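Local coordinates for protein putative N-acetylmuramoyl-L-alanine amidase,autolysin cwp6 (Peptoclostridium difficile, PDB 5J72) that probably cleaves the N-acetylmuramoyl-L-alanine amide bond of peptidoglycan as a zinc-dependent autolysin, held at the cell wall by CWB2 modules, at residues 257-262 with 307-312; 489-494 with 629-634. All blocks are in the same frame, centred on the assembly; numbering follows the deposited sequence.

Contact 1 (257-262 with 307-312)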
ATOM      1  N   ASP A 257     -26.104   1.891  -5.715  1.00 26.11           N
ATOM      2  CA  ASP A 257     -25.729   2.659  -6.889  1.00 27.89           C
ATOM      3  C   ASP A 257     -24.248   2.827  -7.123  1.00 25.83           C
ATOM      4  O   ASP A 257     -23.501   3.139  -6.192  1.00 27.95           O
ATOM      5  CB  ASP A 257     -26.330   4.094  -6.780  1.00 33.40           C
ATOM      6  CG  ASP A 257     -27.862   4.148  -6.901  1.00 43.94           C
ATOM      7  OD1 ASP A 257     -28.442   5.169  -6.521  1.00 48.38           O
ATOM      8  OD2 ASP A 257     -28.464   3.152  -7.366  1.00 44.60           O
ATOM      9  N   VAL A 258     -23.845   2.651  -8.350  1.00 26.50           N
ATOM     10  CA  VAL A 258     -22.481   2.953  -8.701  1.00 27.08           C
ATOM     11  C   VAL A 258     -22.434   4.463  -9.039  1.00 31.15           C
ATOM     12  O   VAL A 258     -23.079   4.887  -9.994  1.00 32.37           O
ATOM     13  CB  VAL A 258     -22.011   2.097  -9.872  1.00 27.66           C
ATOM     14  CG1 VAL A 258     -20.725   2.678 -10.485  1.00 29.99           C
ATOM     15  CG2 VAL A 258     -21.758   0.667  -9.375  1.00 27.87           C
ATOM     16  N   ASN A 259     -21.703   5.265  -8.256  1.00 29.06           N
ATOM     17  CA  ASN A 259     -21.612   6.691  -8.577  1.00 30.85           C
ATOM     18  C   ASN A 259     -20.182   7.221  -8.521  1.00 28.43           C
ATOM     19  O   ASN A 259     -19.965   8.410  -8.635  1.00 27.38           O
ATOM     20  CB  ASN A 259     -22.501   7.489  -7.661  1.00 33.41           C
ATOM     21  CG  ASN A 259     -22.196   7.286  -6.231  1.00 44.54           C
ATOM     22  OD1 ASN A 259     -21.116   6.790  -5.853  1.00 47.61           O
ATOM     23  ND2 ASN A 259     -23.148   7.569  -5.361  1.00 54.09           N
ATOM     24  N   LYS A 260     -19.212   6.335  -8.360  1.00 24.36           N
ATOM     25  CA  LYS A 260     -17.811   6.726  -8.323  1.00 24.08           C
ATOM     26  C   LYS A 260     -17.006   5.631  -9.029  1.00 23.34           C
ATOM     27  O   LYS A 260     -17.345   4.444  -8.885  1.00 24.17           O
ATOM     28  CB  LYS A 260     -17.354   6.859  -6.849  1.00 24.80           C
ATOM     29  CG  LYS A 260     -15.848   6.686  -6.683  1.00 32.86           C
ATOM     30  CD  LYS A 260     -15.332   7.372  -5.347  1.00 39.18           C
ATOM     31  CE  LYS A 260     -16.257   7.263  -4.182  1.00 40.98           C
ATOM     32  NZ  LYS A 260     -15.558   7.657  -2.883  1.00 38.35           N
ATOM     33  N   ILE A 261     -15.981   5.991  -9.807  1.00 19.96           N
ATOM     34  CA  ILE A 261     -15.160   4.964 -10.418  1.00 17.89           C
ATOM     35  C   ILE A 261     -13.682   5.307 -10.227  1.00 23.06           C
ATOM     36  O   ILE A 261     -13.298   6.464 -10.103  1.00 21.66           O
ATOM     37  CB  ILE A 261     -15.450   4.758 -11.931  1.00 22.59           C
ATOM     38  CG1 ILE A 261     -15.220   6.066 -12.725  1.00 22.45           C
ATOM     39  CG2 ILE A 261     -16.897   4.234 -12.102  1.00 21.52           C
ATOM     40  CD1 ILE A 261     -15.373   5.815 -14.246  1.00 21.60           C
ATOM     41  N   TYR A 262     -12.865   4.264 -10.154  1.00 18.91           N
ATOM     42  CA  TYR A 262     -11.438   4.389 -10.055  1.00 19.01           C
ATOM     43  C   TYR A 262     -10.967   3.769 -11.338  1.00 18.84           C
ATOM     44  O   TYR A 262     -11.145   2.586 -11.540  1.00 20.60           O
ATOM     45  CB  TYR A 262     -10.894   3.581  -8.845  1.00 17.33           C
ATOM     46  CG  TYR A 262     -11.334   4.200  -7.525  1.00 18.09           C
ATOM     47  CD1 TYR A 262     -10.626   5.253  -6.956  1.00 17.28           C
ATOM     48  CD2 TYR A 262     -12.453   3.736  -6.855  1.00 17.99           C
ATOM     49  CE1 TYR A 262     -11.001   5.811  -5.748  1.00 18.13           C
ATOM     50  CE2 TYR A 262     -12.866   4.312  -5.644  1.00 18.20           C
ATOM     51  CZ  TYR A 262     -12.125   5.349  -5.098  1.00 18.38           C
ATOM     52  OH  TYR A 262     -12.495   5.966  -3.939  1.00 22.88           O
ATOM     53  N   GLY A 307     -24.807   8.603 -14.138  1.00 36.99           N
ATOM     54  CA  GLY A 307     -24.788   9.839 -13.363  1.00 37.62           C
ATOM     55  C   GLY A 307     -23.654   9.825 -12.334  1.00 36.06           C
ATOM     56  O   GLY A 307     -23.874  10.059 -11.145  1.00 35.47           O
ATOM     57  N   LEU A 308     -22.442   9.533 -12.786  1.00 32.42           N
ATOM     58  CA  LEU A 308     -21.284   9.489 -11.879  1.00 31.75           C
ATOM     59  C   LEU A 308     -21.046  10.788 -11.124  1.00 32.64           C
ATOM     60  O   LEU A 308     -21.131  11.900 -11.706  1.00 29.07           O
ATOM     61  CB  LEU A 308     -20.037   9.226 -12.675  1.00 30.20           C
ATOM     62  CG  LEU A 308     -20.027   7.916 -13.385  1.00 36.02           C
ATOM     63  CD1 LEU A 308     -18.797   7.849 -14.286  1.00 33.07           C
ATOM     64  CD2 LEU A 308     -20.026   6.789 -12.312  1.00 34.09           C
ATOM     65  N   GLU A 309     -20.746  10.664  -9.848  1.00 25.53           N
ATOM     66  CA  GLU A 309     -20.412  11.815  -9.058  1.00 25.83           C
ATOM     67  C   GLU A 309     -18.916  12.063  -9.117  1.00 29.69           C
ATOM     68  O   GLU A 309     -18.510  13.222  -9.132  1.00 31.00           O
ATOM     69  CB  GLU A 309     -20.854  11.561  -7.638  1.00 31.84           C
ATOM     70  CG  GLU A 309     -22.379  11.463  -7.633  1.00 45.66           C
ATOM     71  CD  GLU A 309     -22.984  11.306  -6.253  1.00 62.47           C
ATOM     72  OE1 GLU A 309     -22.224  11.251  -5.249  1.00 69.63           O
ATOM     73  OE2 GLU A 309     -24.247  11.227  -6.175  1.00 67.22           O
ATOM     74  N   GLU A 310     -18.088  11.001  -9.189  1.00 23.62           N
ATOM     75  CA  GLU A 310     -16.637  11.182  -9.112  1.00 24.16           C
ATOM     76  C   GLU A 310     -15.913  10.153  -9.912  1.00 22.23           C
ATOM     77  O   GLU A 310     -16.389   9.037  -9.981  1.00 23.46           O
ATOM     78  CB  GLU A 310     -16.118  11.008  -7.637  1.00 26.70           C
ATOM     79  CG  GLU A 310     -16.613  12.041  -6.641  1.00 34.26           C
ATOM     80  CD  GLU A 310     -16.388  11.588  -5.200  1.00 47.15           C
ATOM     81  OE1 GLU A 310     -17.314  11.750  -4.389  1.00 52.15           O
ATOM     82  OE2 GLU A 310     -15.295  11.077  -4.885  1.00 51.61           O
ATOM     83  N   ALA A 311     -14.788  10.539 -10.565  1.00 19.86           N
ATOM     84  CA  ALA A 311     -13.928   9.608 -11.299  1.00 19.40           C
ATOM     85  C   ALA A 311     -12.490   9.916 -10.877  1.00 22.24           C
ATOM     86  O   ALA A 311     -12.088  11.090 -10.811  1.00 23.80           O
ATOM     87  CB  ALA A 311     -14.071   9.777 -12.796  1.00 21.78           C
ATOM     88  N   TYR A 312     -11.715   8.891 -10.602  1.00 22.03           N
ATOM     89  CA  TYR A 312     -10.313   9.043 -10.229  1.00 21.76           C
ATOM     90  C   TYR A 312      -9.510   8.305 -11.233  1.00 22.43           C
ATOM     91  O   TYR A 312      -9.995   7.341 -11.789  1.00 21.03           O
ATOM     92  CB  TYR A 312     -10.028   8.470  -8.832  1.00 20.09           C
ATOM     93  CG  TYR A 312     -10.698   9.274  -7.758  1.00 21.42           C
ATOM     94  CD1 TYR A 312     -11.989   8.969  -7.341  1.00 20.50           C
ATOM     95  CD2 TYR A 312     -10.064  10.381  -7.186  1.00 23.10           C
ATOM     96  CE1 TYR A 312     -12.642   9.735  -6.388  1.00 27.81           C
ATOM     97  CE2 TYR A 312     -10.717  11.163  -6.226  1.00 26.92           C
ATOM     98  CZ  TYR A 312     -11.999  10.833  -5.838  1.00 31.70           C
ATOM     99  OH  TYR A 312     -12.678  11.596  -4.923  1.00 33.66           O
TER
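Strands 260-262 and 310-312 run parallel, their axes 5° apart, and the pairs K260/E310, I261/A311 and Y262/Y312 lie level. E310 O accepts from I261 N, and I261 O accepts from Y312 N at 2.9 Å, both in the carbonyl plane. Just before K260, N259 O takes two donors: E309 N at 2.7 Å, on a lone pair, and E310 N at 3.2 Å, so one carbonyl grips the corner that segment 307-312 turns at E309.

Y262, Y312, K260 and E310 share one face of the sheet. Both tyrosines carry CG anti to the carbonyl carbon and point the same way; their planes lie 18° apart but are slid so far, centroids 5.3 Å apart, that the rings hardly overlap, and Y262 CE1 meets Y312 CD1. Y312 OH donates to E310 OE2 at 2.7 Å from above the carboxylate plane. K260, bent at chi3, lays CD against the edge of the Y312 ring at CE1, 3.7 Å away. Its NZ makes only a long salt bridge to E310 OE2; the stronger partner is D283, which also accepts from Y262 OH. N259 and E309 stack amide on carboxylate, planes 25° apart, without a hydrogen bond.

On the other face I261, with CG1 in the crowded position between N and carbonyl carbon, sets CG1 on A311 CB and CD1 on L308 CD1, 4.0 Å away. L303 of helix 297-306 covers I261 and L308.

The pairing joins the two central strands of a four-stranded parallel sheet in a CWB2 domain. Its chemistry is split: an apolar face lies under a helix, while the tyrosine face holds two acids, E310 and D283, whose charge K260 would partly offset.

Contact 2 (489-494 with 629-634)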
ATOM      1  N   THR A 489      18.077   5.928  -3.617  1.00 19.21           N
ATOM      2  CA  THR A 489      17.949   5.115  -2.414  1.00 20.57           C
ATOM      3  C   THR A 489      17.312   3.754  -2.757  1.00 19.16           C
ATOM      4  O   THR A 489      17.753   2.698  -2.273  1.00 20.17           O
ATOM      5  CB  THR A 489      17.047   5.900  -1.367  1.00 19.19           C
ATOM      6  OG1 THR A 489      17.778   7.081  -1.022  1.00 17.29           O
ATOM      7  CG2 THR A 489      16.829   5.119  -0.085  1.00 18.38           C
ATOM      8  N   GLU A 490      16.289   3.809  -3.565  1.00 19.39           N
ATOM      9  CA  GLU A 490      15.546   2.590  -3.929  1.00 19.55           C
ATOM     10  C   GLU A 490      16.537   1.580  -4.641  1.00 24.87           C
ATOM     11  O   GLU A 490      16.536   0.402  -4.339  1.00 22.88           O
ATOM     12  CB  GLU A 490      14.457   2.959  -4.929  1.00 25.69           C
ATOM     13  CG  GLU A 490      13.502   1.793  -5.058  1.00 37.20           C
ATOM     14  CD  GLU A 490      12.496   1.789  -3.866  1.00 50.10           C
ATOM     15  OE1 GLU A 490      12.811   2.319  -2.781  1.00 52.60           O
ATOM     16  OE2 GLU A 490      11.402   1.267  -4.042  1.00 56.32           O
ATOM     17  N   TYR A 491      17.377   2.099  -5.557  1.00 23.30           N
ATOM     18  CA  TYR A 491      18.330   1.197  -6.240  1.00 23.95           C
ATOM     19  C   TYR A 491      19.290   0.629  -5.254  1.00 26.17           C
ATOM     20  O   TYR A 491      19.502  -0.596  -5.224  1.00 23.53           O
ATOM     21  CB  TYR A 491      19.077   1.940  -7.337  1.00 22.87           C
ATOM     22  CG  TYR A 491      20.105   1.005  -7.961  1.00 27.37           C
ATOM     23  CD1 TYR A 491      19.734   0.092  -8.941  1.00 27.09           C
ATOM     24  CD2 TYR A 491      21.416   0.973  -7.496  1.00 27.14           C
ATOM     25  CE1 TYR A 491      20.641  -0.843  -9.431  1.00 30.45           C
ATOM     26  CE2 TYR A 491      22.344   0.051  -7.992  1.00 26.24           C
ATOM     27  CZ  TYR A 491      21.946  -0.857  -8.955  1.00 33.15           C
ATOM     28  OH  TYR A 491      22.861  -1.773  -9.431  1.00 31.61           O
ATOM     29  N   LEU A 492      19.881   1.465  -4.386  1.00 22.61           N
ATOM     30  CA  LEU A 492      20.854   0.925  -3.430  1.00 23.77           C
ATOM     31  C   LEU A 492      20.251  -0.123  -2.505  1.00 26.08           C
ATOM     32  O   LEU A 492      20.889  -1.150  -2.202  1.00 23.75           O
ATOM     33  CB  LEU A 492      21.437   2.083  -2.580  1.00 20.89           C
ATOM     34  CG  LEU A 492      22.336   3.016  -3.442  1.00 24.93           C
ATOM     35  CD1 LEU A 492      22.725   4.285  -2.662  1.00 20.06           C
ATOM     36  CD2 LEU A 492      23.651   2.228  -3.795  1.00 23.97           C
ATOM     37  N   ARG A 493      19.026   0.135  -2.018  1.00 22.17           N
ATOM     38  CA  ARG A 493      18.422  -0.836  -1.110  1.00 24.67           C
ATOM     39  C   ARG A 493      18.135  -2.143  -1.822  1.00 22.63           C
ATOM     40  O   ARG A 493      18.239  -3.189  -1.181  1.00 24.62           O
ATOM     41  CB  ARG A 493      17.092  -0.299  -0.532  1.00 24.34           C
ATOM     42  CG  ARG A 493      17.343   0.864   0.374  1.00 24.83           C
ATOM     43  CD  ARG A 493      16.086   1.219   1.189  1.00 24.94           C
ATOM     44  NE  ARG A 493      16.471   2.223   2.185  1.00 28.02           N
ATOM     45  CZ  ARG A 493      15.610   3.043   2.776  1.00 33.44           C
ATOM     46  NH1 ARG A 493      14.308   2.980   2.486  1.00 27.29           N
ATOM     47  NH2 ARG A 493      16.037   3.926   3.664  1.00 30.21           N
ATOM     48  N   SER A 494      17.737  -2.089  -3.071  1.00 24.01           N
ATOM     49  CA  SER A 494      17.436  -3.309  -3.813  1.00 28.37           C
ATOM     50  C   SER A 494      18.728  -4.162  -4.019  1.00 34.00           C
ATOM     51  O   SER A 494      18.617  -5.348  -4.349  1.00 30.61           O
ATOM     52  CB  SER A 494      16.831  -2.963  -5.156  1.00 27.70           C
ATOM     53  OG  SER A 494      17.852  -2.591  -6.066  1.00 25.90           O
ATOM     54  N   ILE A 629      22.856   7.192 -10.555  1.00 21.29           N
ATOM     55  CA  ILE A 629      23.682   7.615  -9.471  1.00 17.70           C
ATOM     56  C   ILE A 629      23.864   6.472  -8.481  1.00 21.28           C
ATOM     57  O   ILE A 629      24.961   6.279  -7.967  1.00 21.29           O
ATOM     58  CB  ILE A 629      23.050   8.875  -8.784  1.00 19.29           C
ATOM     59  CG1 ILE A 629      23.089  10.064  -9.778  1.00 18.39           C
ATOM     60  CG2 ILE A 629      23.811   9.183  -7.476  1.00 21.13           C
ATOM     61  CD1 ILE A 629      22.272  11.366  -9.259  1.00 21.50           C
ATOM     62  N   GLY A 630      22.760   5.690  -8.212  1.00 20.52           N
ATOM     63  CA  GLY A 630      22.879   4.589  -7.269  1.00 20.07           C
ATOM     64  C   GLY A 630      23.859   3.534  -7.821  1.00 20.51           C
ATOM     65  O   GLY A 630      24.618   2.935  -7.043  1.00 19.96           O
ATOM     66  N   ILE A 631      23.825   3.310  -9.115  1.00 20.69           N
ATOM     67  CA  ILE A 631      24.743   2.271  -9.691  1.00 23.86           C
ATOM     68  C   ILE A 631      26.204   2.762  -9.496  1.00 23.56           C
ATOM     69  O   ILE A 631      27.069   1.976  -9.085  1.00 26.19           O
ATOM     70  CB  ILE A 631      24.445   2.030 -11.190  1.00 24.89           C
ATOM     71  CG1 ILE A 631      23.063   1.304 -11.369  1.00 23.08           C
ATOM     72  CG2 ILE A 631      25.598   1.080 -11.810  1.00 24.76           C
ATOM     73  CD1 ILE A 631      22.524   1.443 -12.812  1.00 23.37           C
ATOM     74  N   GLY A 632      26.455   4.050  -9.783  1.00 24.27           N
ATOM     75  CA  GLY A 632      27.798   4.607  -9.582  1.00 22.45           C
ATOM     76  C   GLY A 632      28.229   4.476  -8.145  1.00 25.10           C
ATOM     77  O   GLY A 632      29.385   4.215  -7.850  1.00 24.92           O
ATOM     78  N   ILE A 633      27.301   4.695  -7.177  1.00 22.21           N
ATOM     79  CA  ILE A 633      27.654   4.547  -5.772  1.00 20.60           C
ATOM     80  C   ILE A 633      27.986   3.062  -5.443  1.00 21.60           C
ATOM     81  O   ILE A 633      28.960   2.787  -4.715  1.00 26.36           O
ATOM     82  CB  ILE A 633      26.487   5.035  -4.842  1.00 18.41           C
ATOM     83  CG1 ILE A 633      26.376   6.603  -5.000  1.00 21.46           C
ATOM     84  CG2 ILE A 633      26.723   4.617  -3.334  1.00 19.49           C
ATOM     85  CD1 ILE A 633      25.057   7.172  -4.296  1.00 20.76           C
ATOM     86  N   GLU A 634      27.149   2.147  -5.924  1.00 24.44           N
ATOM     87  CA  GLU A 634      27.369   0.709  -5.695  1.00 26.59           C
ATOM     88  C   GLU A 634      28.776   0.323  -6.295  1.00 28.21           C
ATOM     89  O   GLU A 634      29.523  -0.431  -5.644  1.00 31.00           O
ATOM     90  CB  GLU A 634      26.265  -0.072  -6.390  1.00 29.78           C
ATOM     91  CG  GLU A 634      26.552  -1.568  -6.394  1.00 32.26           C
ATOM     92  CD  GLU A 634      25.522  -2.334  -7.229  1.00 29.64           C
ATOM     93  OE1 GLU A 634      25.153  -1.875  -8.326  1.00 31.01           O
ATOM     94  OE2 GLU A 634      25.093  -3.399  -6.745  1.00 35.75           O
TER
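One hydrogen bond links the helices polar end to polar end: Y491 OH donates to E634 OE1 at 2.5 Å. The oxygen sits at the edge of the phenol ring, in its plane, while the hydroxyl meets the carboxylate from above its own plane; ring and carboxylate stand 79° apart. Y491 reaches across with CG anti to the backbone N (chi1 177°), and E634, its CG likewise anti to the backbone N, extends to meet it. So short a bond is consistent with a charged carboxylate polarising the phenol.

A CH-pi contact covers one face of the ring, where I631 CG1 lies 3.8 Å from the centroid, displaced toward the rim and nearest CZ. Backbone contact follows at G630, which has no side chain: Y491 CD2 comes to 3.6 Å from G630 C, and L492 CD2 to 3.5 Å from G630 O.

Apolar contact completes the interface. L492 crosses I633 at about a right angle, CD2 on CG2 at 3.9 Å, and both rest on V454 of strand 453-458.

The axes of segments 489-494 and 629-634 approach to 8.5 Å and cross at -42°, with the closest CA pair at L492 and G630. G630 lets Y491 and L492 lie directly on the backbone of the other helix, and helices 477-494 and 619-637 pack side by side against the sheet of the alpha/beta amidase_3 domain.

In the fold
Contact 1 closes before contact 2 opens along the chain, and the two do not touch: their centres are 41 Å apart and their nearest atoms about 23 Å, on opposite sides of the chain's centre. They share no sheet or helix. Contact 1 pairs strands 260-265 and 308-314 within the second of three CWB2 modules, in the cell-wall-binding part. Contact 2 packs helices 477-494 and 619-637 of the amidase domain, whose mixed sheet includes strand 453-458; the zinc ligands H460, E477 and H530 belong to the same domain. One contact thus belongs to the wall-attachment portion and the other to the probable catalytic portion of a single chain.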